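Long-range contact in ketol-acid reductoisomerase (uncultured archaeon GZfos26G2, PDB 4XDY), which catalyses the magnesium-dependent methyl migration and NADH-dependent reduction that turn 2-acetolactate into 2,3-dihydroxy-isovalerate in branched-chain amino acid biosynthesis: residues L84-N96 with F110-P124. Numbering follows the deposited sequence.
Sequences LLPDEVQPAIYEN and FSHGFNICFKRIVPP. With NAI (1,4-dihydronicotinamide adenine dinucleotide), chain E.
Asn115 ties helix 114-117 to the cofactor loop before helix 90-98 through its amide nitrogen. ND2 donates to Asp87 O at 2.9 Å, nearly straight (164°). It also donates to Gln90 OE1 at 2.9 Å, but here it sits above the carbonyl plane, off the lone pairs. OE1 meets the Phe110 ring edge at CE2. The extended Gln90 chain (chi2 -179°) brings NE2 into a hydrogen bond with Leu85 O (2.9 Å) and a weak one with NAI O3D. With an alanine at Gln90, Leu85 O and one N-H of Asn115 would probably lose these mates, though the bond to Asp87 O would remain.

Ile121 CG2, from the loop after helix 114-117, sits over the Tyr94 ring face (CH-pi, 3.8 Å from the centroid). Pro91 CG lies 3.9 Å from Arg120 NH2.

Water 1 accepts from Asn115 N and lies 2.8 Å from Asp87 OD1. The Asp87 carboxylate takes both nicotinamide-ribose hydroxyls, O3D on OD1 (2.6 Å) and O2D on OD2 (2.7 Å). Thr258 of the second subunit also bonds OD2. Glu191 holds His112, the predicted active-site residue, through ND1. This Rossmann-domain grip on the ribose is consistent with placing the nicotinamide for hydride transfer.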
loop_
_atom_site.group_PDB
_atom_site.type_symbol
_atom_site.label_atom_id
_atom_site.label_comp_id
_atom_site.label_asym_id
_atom_site.label_seq_id
_atom_site.Cartn_x
_atom_site.Cartn_y
_atom_site.Cartn_z
ATOM N N LEU A 84 -17.021 7.727 19.447
ATOM C CA LEU A 84 -16.579 7.380 18.081
ATOM C C LEU A 84 -17.492 8.048 17.021
ATOM O O LEU A 84 -17.751 7.496 15.988
ATOM C CB LEU A 84 -16.423 5.889 17.906
ATOM C CG LEU A 84 -15.354 5.197 18.747
ATOM C CD1 LEU A 84 -15.339 3.690 18.589
ATOM C CD2 LEU A 84 -13.974 5.788 18.473
ATOM N N LEU A 85 -17.863 9.284 17.340
ATOM C CA LEU A 85 -18.526 10.160 16.452
ATOM C C LEU A 85 -17.476 10.973 15.655
ATOM O O LEU A 85 -16.366 11.152 16.097
ATOM C CB LEU A 85 -19.420 11.093 17.252
ATOM C CG LEU A 85 -20.597 10.434 17.969
ATOM C CD1 LEU A 85 -21.115 11.316 19.089
ATOM C CD2 LEU A 85 -21.714 10.120 17.023
ATOM N N PRO A 86 -17.873 11.586 14.520
ATOM C CA PRO A 86 -16.921 12.485 13.817
ATOM C C PRO A 86 -16.372 13.535 14.728
ATOM O O PRO A 86 -17.100 14.126 15.535
ATOM C CB PRO A 86 -17.787 13.091 12.667
ATOM C CG PRO A 86 -18.880 12.087 12.433
ATOM C CD PRO A 86 -19.178 11.549 13.862
ATOM N N ASP A 87 -15.078 13.822 14.646
ATOM C CA ASP A 87 -14.453 14.803 15.540
ATOM C C ASP A 87 -15.199 16.127 15.573
ATOM O O ASP A 87 -15.355 16.750 16.621
ATOM C CB ASP A 87 -12.978 15.068 15.232
ATOM C CG ASP A 87 -12.157 13.799 15.282
ATOM O OD1 ASP A 87 -11.987 13.250 16.427
ATOM O OD2 ASP A 87 -11.766 13.278 14.209
ATOM N N GLU A 88 -15.660 16.566 14.406
ATOM C CA GLU A 88 -16.214 17.932 14.275
ATOM C C GLU A 88 -17.562 18.098 14.969
ATOM O O GLU A 88 -17.876 19.212 15.366
ATOM C CB GLU A 88 -16.312 18.336 12.751
ATOM C CG GLU A 88 -17.251 17.470 11.874
ATOM C CD GLU A 88 -16.745 16.177 11.319
ATOM O OE1 GLU A 88 -15.703 15.684 11.803
ATOM O OE2 GLU A 88 -17.396 15.585 10.425
ATOM N N VAL A 89 -18.266 16.990 15.199
ATOM C CA VAL A 89 -19.571 17.044 15.866
ATOM C C VAL A 89 -19.502 16.662 17.351
ATOM O O VAL A 89 -20.449 16.932 18.103
ATOM C CB VAL A 89 -20.679 16.221 15.212
ATOM C CG1 VAL A 89 -20.948 16.778 13.786
ATOM C CG2 VAL A 89 -20.407 14.752 15.177
ATOM N N GLN A 90 -18.357 16.116 17.787
ATOM C CA GLN A 90 -18.295 15.688 19.213
ATOM C C GLN A 90 -18.588 16.794 20.183
ATOM O O GLN A 90 -19.278 16.521 21.175
ATOM C CB GLN A 90 -16.974 15.065 19.512
ATOM C CG GLN A 90 -16.684 13.802 18.755
ATOM C CD GLN A 90 -15.329 13.192 19.133
ATOM O OE1 GLN A 90 -14.629 13.685 20.022
ATOM N NE2 GLN A 90 -14.911 12.156 18.356
ATOM N N PRO A 91 -18.061 18.017 20.019
ATOM C CA PRO A 91 -18.262 18.987 21.101
ATOM C C PRO A 91 -19.753 19.263 21.407
ATOM O O PRO A 91 -20.169 19.190 22.618
ATOM C CB PRO A 91 -17.517 20.233 20.628
ATOM C CG PRO A 91 -16.448 19.678 19.697
ATOM C CD PRO A 91 -17.140 18.563 19.001
ATOM N N ALA A 92 -20.569 19.469 20.368
ATOM C CA ALA A 92 -21.998 19.788 20.600
ATOM C C ALA A 92 -22.742 18.571 21.172
ATOM O O ALA A 92 -23.551 18.766 22.047
ATOM C CB ALA A 92 -22.692 20.258 19.324
ATOM N N ILE A 93 -22.485 17.350 20.654
ATOM C CA ILE A 93 -23.148 16.179 21.086
ATOM C C ILE A 93 -22.717 15.867 22.547
ATOM O O ILE A 93 -23.533 15.523 23.406
ATOM C CB ILE A 93 -22.883 15.003 20.135
ATOM C CG1 ILE A 93 -23.593 15.297 18.795
ATOM C CG2 ILE A 93 -23.476 13.766 20.721
ATOM C CD1 ILE A 93 -23.322 14.294 17.743
ATOM N N TYR A 94 -21.448 16.102 22.843
ATOM C CA TYR A 94 -20.965 15.890 24.193
ATOM C C TYR A 94 -21.747 16.818 25.152
ATOM O O TYR A 94 -22.255 16.377 26.186
ATOM C CB TYR A 94 -19.440 16.173 24.284
ATOM C CG TYR A 94 -18.987 16.311 25.679
ATOM C CD1 TYR A 94 -18.747 15.146 26.471
ATOM C CD2 TYR A 94 -18.834 17.540 26.250
ATOM C CE1 TYR A 94 -18.389 15.285 27.803
ATOM C CE2 TYR A 94 -18.435 17.662 27.594
ATOM C CZ TYR A 94 -18.251 16.515 28.352
ATOM O OH TYR A 94 -17.867 16.700 29.701
ATOM N N GLU A 95 -21.787 18.097 24.831
ATOM C CA GLU A 95 -22.375 19.090 25.701
ATOM C C GLU A 95 -23.839 18.782 25.921
ATOM O O GLU A 95 -24.318 18.798 27.078
ATOM C CB GLU A 95 -22.247 20.517 25.147
ATOM C CG GLU A 95 -20.865 21.059 25.249
ATOM C CD GLU A 95 -20.455 21.297 26.708
ATOM O OE1 GLU A 95 -21.327 21.595 27.579
ATOM O OE2 GLU A 95 -19.243 21.171 26.986
ATOM N N ASN A 96 -24.535 18.470 24.839
ATOM C CA ASN A 96 -26.004 18.251 24.932
ATOM C C ASN A 96 -26.483 16.903 25.404
ATOM O O ASN A 96 -27.518 16.783 26.071
ATOM C CB ASN A 96 -26.660 18.517 23.598
ATOM C CG ASN A 96 -26.408 19.933 23.123
ATOM O OD1 ASN A 96 -26.262 20.841 23.905
ATOM N ND2 ASN A 96 -26.278 20.100 21.832
ATOM N N PHE A 110 -11.872 8.179 23.923
ATOM C CA PHE A 110 -11.795 8.733 22.532
ATOM C C PHE A 110 -10.881 7.792 21.765
ATOM O O PHE A 110 -10.064 7.039 22.376
ATOM C CB PHE A 110 -11.193 10.085 22.488
ATOM C CG PHE A 110 -12.005 11.142 23.187
ATOM C CD1 PHE A 110 -11.886 11.322 24.574
ATOM C CD2 PHE A 110 -12.909 11.892 22.497
ATOM C CE1 PHE A 110 -12.619 12.304 25.218
ATOM C CE2 PHE A 110 -13.656 12.876 23.124
ATOM C CZ PHE A 110 -13.505 13.100 24.477
ATOM N N SER A 111 -10.918 7.874 20.430
ATOM C CA SER A 111 -9.905 7.217 19.626
ATOM C C SER A 111 -9.052 8.176 18.823
ATOM O O SER A 111 -8.267 7.727 18.005
ATOM C CB SER A 111 -10.456 6.137 18.736
ATOM O OG SER A 111 -10.851 4.980 19.486
ATOM N N HIS A 112 -9.125 9.457 19.147
ATOM C CA HIS A 112 -8.241 10.477 18.595
ATOM C C HIS A 112 -8.260 11.576 19.635
ATOM O O HIS A 112 -9.372 11.939 20.137
ATOM C CB HIS A 112 -8.833 10.998 17.283
ATOM C CG HIS A 112 -8.005 12.031 16.588
ATOM N ND1 HIS A 112 -6.600 12.078 16.596
ATOM C CD2 HIS A 112 -8.414 13.089 15.831
ATOM C CE1 HIS A 112 -6.210 13.080 15.803
ATOM N NE2 HIS A 112 -7.296 13.694 15.328
ATOM N N GLY A 113 -7.083 12.151 19.877
ATOM C CA GLY A 113 -6.934 13.215 20.895
ATOM C C GLY A 113 -7.425 14.626 20.611
ATOM O O GLY A 113 -7.375 15.488 21.522
ATOM N N PHE A 114 -7.885 14.849 19.342
ATOM C CA PHE A 114 -8.143 16.213 18.802
ATOM C C PHE A 114 -8.946 17.051 19.817
ATOM O O PHE A 114 -8.500 18.130 20.248
ATOM C CB PHE A 114 -8.866 16.111 17.450
ATOM C CG PHE A 114 -9.067 17.396 16.737
ATOM C CD1 PHE A 114 -10.146 18.245 17.033
ATOM C CD2 PHE A 114 -8.204 17.791 15.715
ATOM C CE1 PHE A 114 -10.334 19.439 16.357
ATOM C CE2 PHE A 114 -8.402 18.999 15.039
ATOM C CZ PHE A 114 -9.465 19.806 15.363
ATOM N N ASN A 115 -10.131 16.555 20.188
ATOM C CA ASN A 115 -11.052 17.416 20.953
ATOM C C ASN A 115 -10.593 17.724 22.345
ATOM O O ASN A 115 -10.838 18.845 22.867
ATOM C CB ASN A 115 -12.452 16.874 20.900
ATOM C CG ASN A 115 -13.138 17.178 19.546
ATOM O OD1 ASN A 115 -13.038 18.311 19.052
ATOM N ND2 ASN A 115 -13.740 16.216 18.944
ATOM N N ILE A 116 -9.940 16.753 22.957
ATOM C CA ILE A 116 -9.334 16.989 24.292
ATOM C C ILE A 116 -8.082 17.859 24.189
ATOM O O ILE A 116 -7.931 18.868 24.887
ATOM C CB ILE A 116 -9.040 15.655 25.034
ATOM C CG1 ILE A 116 -10.331 14.946 25.449
ATOM C CG2 ILE A 116 -8.041 15.882 26.152
ATOM C CD1 ILE A 116 -11.110 15.729 26.502
ATOM N N CYS A 117 -7.209 17.516 23.238
ATOM C CA CYS A 117 -5.977 18.270 23.016
ATOM C C CYS A 117 -6.219 19.761 22.754
ATOM O O CYS A 117 -5.528 20.619 23.333
ATOM C CB CYS A 117 -5.252 17.680 21.781
ATOM S SG CYS A 117 -3.738 18.548 21.316
ATOM N N PHE A 118 -7.137 20.071 21.836
ATOM C CA PHE A 118 -7.425 21.440 21.472
ATOM C C PHE A 118 -8.459 22.067 22.337
ATOM O O PHE A 118 -8.913 23.189 22.058
ATOM C CB PHE A 118 -7.680 21.569 19.967
ATOM C CG PHE A 118 -6.496 21.141 19.129
ATOM C CD1 PHE A 118 -5.306 21.834 19.210
ATOM C CD2 PHE A 118 -6.593 20.051 18.270
ATOM C CE1 PHE A 118 -4.197 21.472 18.452
ATOM C CE2 PHE A 118 -5.483 19.669 17.512
ATOM C CZ PHE A 118 -4.288 20.378 17.603
ATOM N N LYS A 119 -8.857 21.386 23.420
ATOM C CA LYS A 119 -9.757 22.001 24.397
ATOM C C LYS A 119 -11.158 22.316 23.836
ATOM O O LYS A 119 -11.828 23.240 24.306
ATOM C CB LYS A 119 -9.124 23.252 25.018
ATOM C CG LYS A 119 -7.846 22.858 25.777
ATOM C CD LYS A 119 -7.463 23.941 26.737
ATOM C CE LYS A 119 -6.088 24.439 26.426
ATOM N NZ LYS A 119 -5.207 23.300 26.758
ATOM N N ARG A 120 -11.642 21.540 22.869
ATOM C CA ARG A 120 -12.958 21.659 22.431
ATOM C C ARG A 120 -13.948 20.957 23.323
ATOM O O ARG A 120 -15.126 21.265 23.271
ATOM C CB ARG A 120 -13.067 21.112 21.015
ATOM C CG ARG A 120 -12.120 21.786 19.993
ATOM C CD ARG A 120 -12.779 22.900 19.321
ATOM N NE ARG A 120 -13.878 22.449 18.446
ATOM C CZ ARG A 120 -14.964 23.192 18.239
ATOM N NH1 ARG A 120 -15.034 24.368 18.826
ATOM N NH2 ARG A 120 -15.965 22.784 17.458
ATOM N N ILE A 121 -13.475 19.946 24.059
ATOM C CA ILE A 121 -14.241 19.274 25.123
ATOM C C ILE A 121 -13.404 19.353 26.410
ATOM O O ILE A 121 -12.208 18.984 26.410
ATOM C CB ILE A 121 -14.498 17.850 24.795
ATOM C CG1 ILE A 121 -15.582 17.732 23.696
ATOM C CG2 ILE A 121 -14.955 17.118 26.070
ATOM C CD1 ILE A 121 -15.721 16.383 23.081
ATOM N N VAL A 122 -14.020 19.875 27.479
ATOM C CA VAL A 122 -13.314 20.050 28.746
ATOM C C VAL A 122 -14.136 19.199 29.763
ATOM O O VAL A 122 -15.170 19.607 30.181
ATOM C CB VAL A 122 -13.142 21.526 29.195
ATOM C CG1 VAL A 122 -12.435 21.607 30.564
ATOM C CG2 VAL A 122 -12.311 22.342 28.204
ATOM N N PRO A 123 -13.711 17.958 30.039
ATOM C CA PRO A 123 -14.498 16.973 30.820
ATOM C C PRO A 123 -14.577 17.422 32.300
ATOM O O PRO A 123 -13.857 18.257 32.691
ATOM C CB PRO A 123 -13.741 15.659 30.640
ATOM C CG PRO A 123 -12.830 15.943 29.475
ATOM C CD PRO A 123 -12.431 17.405 29.644
ATOM N N PRO A 124 -15.590 16.990 33.009
ATOM C CA PRO A 124 -15.509 17.240 34.468
ATOM C C PRO A 124 -14.257 16.605 35.119
ATOM O O PRO A 124 -13.739 15.541 34.658
ATOM C CB PRO A 124 -16.821 16.624 34.999
ATOM C CG PRO A 124 -17.225 15.626 34.015
ATOM C CD PRO A 124 -16.617 16.002 32.655
HETATM P PA NAI E . -17.860 8.413 11.370
HETATM O O1A NAI E . -17.664 9.646 10.475
HETATM O O2A NAI E . -17.840 7.070 10.782
HETATM O O5B NAI E . -19.142 8.759 12.284
HETATM C C5B NAI E . -19.688 7.747 13.179
HETATM C C4B NAI E . -21.244 7.821 13.114
HETATM O O4B NAI E . -21.582 9.079 13.688
HETATM C C3B NAI E . -21.924 7.824 11.719
HETATM O O3B NAI E . -21.924 6.481 11.234
HETATM C C2B NAI E . -23.276 8.433 12.026
HETATM O O2B NAI E . -24.168 7.381 12.401
HETATM C C1B NAI E . -22.939 9.333 13.242
HETATM N N9A NAI E . -23.035 10.741 12.892
HETATM C C8A NAI E . -22.465 11.292 11.738
HETATM N N7A NAI E . -22.733 12.590 11.704
HETATM C C5A NAI E . -23.491 12.866 12.797
HETATM C C6A NAI E . -24.140 14.052 13.325
HETATM N N6A NAI E . -24.064 15.235 12.699
HETATM N N1A NAI E . -24.806 13.990 14.508
HETATM C C2A NAI E . -24.930 12.815 15.161
HETATM N N3A NAI E . -24.380 11.681 14.766
HETATM C C4A NAI E . -23.664 11.645 13.583
HETATM O O3 NAI E . -16.657 8.511 12.553
HETATM P PN NAI E . -15.178 7.765 12.394
HETATM O O1N NAI E . -14.527 8.171 11.088
HETATM O O2N NAI E . -15.415 6.340 12.671
HETATM O O5D NAI E . -14.444 8.617 13.508
HETATM C C5D NAI E . -14.699 8.301 14.918
HETATM C C4D NAI E . -13.497 8.754 15.824
HETATM O O4D NAI E . -12.458 7.812 15.488
HETATM C C3D NAI E . -12.909 10.119 15.521
HETATM O O3D NAI E . -12.417 10.718 16.726
HETATM C C2D NAI E . -11.730 9.863 14.552
HETATM O O2D NAI E . -10.715 10.863 14.504
HETATM C C1D NAI E . -11.232 8.541 15.097
HETATM N N1N NAI E . -10.475 7.645 14.216
HETATM C C2N NAI E . -11.038 7.261 13.051
HETATM C C3N NAI E . -10.397 6.416 12.215
HETATM C C7N NAI E . -11.069 5.949 11.041
HETATM O O7N NAI E . -12.039 6.504 10.439
HETATM N N7N NAI E . -10.758 4.716 10.728
HETATM C C4N NAI E . -9.097 5.916 12.611
HETATM C C5N NAI E . -8.666 6.186 13.948
HETATM C C6N NAI E . -9.370 7.080 14.693
HETATM O O HOH W 1 -11.315 14.034 19.046
HETATM O O HOH W 2 -15.812 20.943 15.301
HETATM O O HOH W 3 -12.640 9.754 19.280
HETATM O O HOH W 4 -17.620 18.877 30.693
HETATM O O HOH W 5 -16.541 21.047 27.165
HETATM O O HOH W 6 -17.830 20.608 24.376
#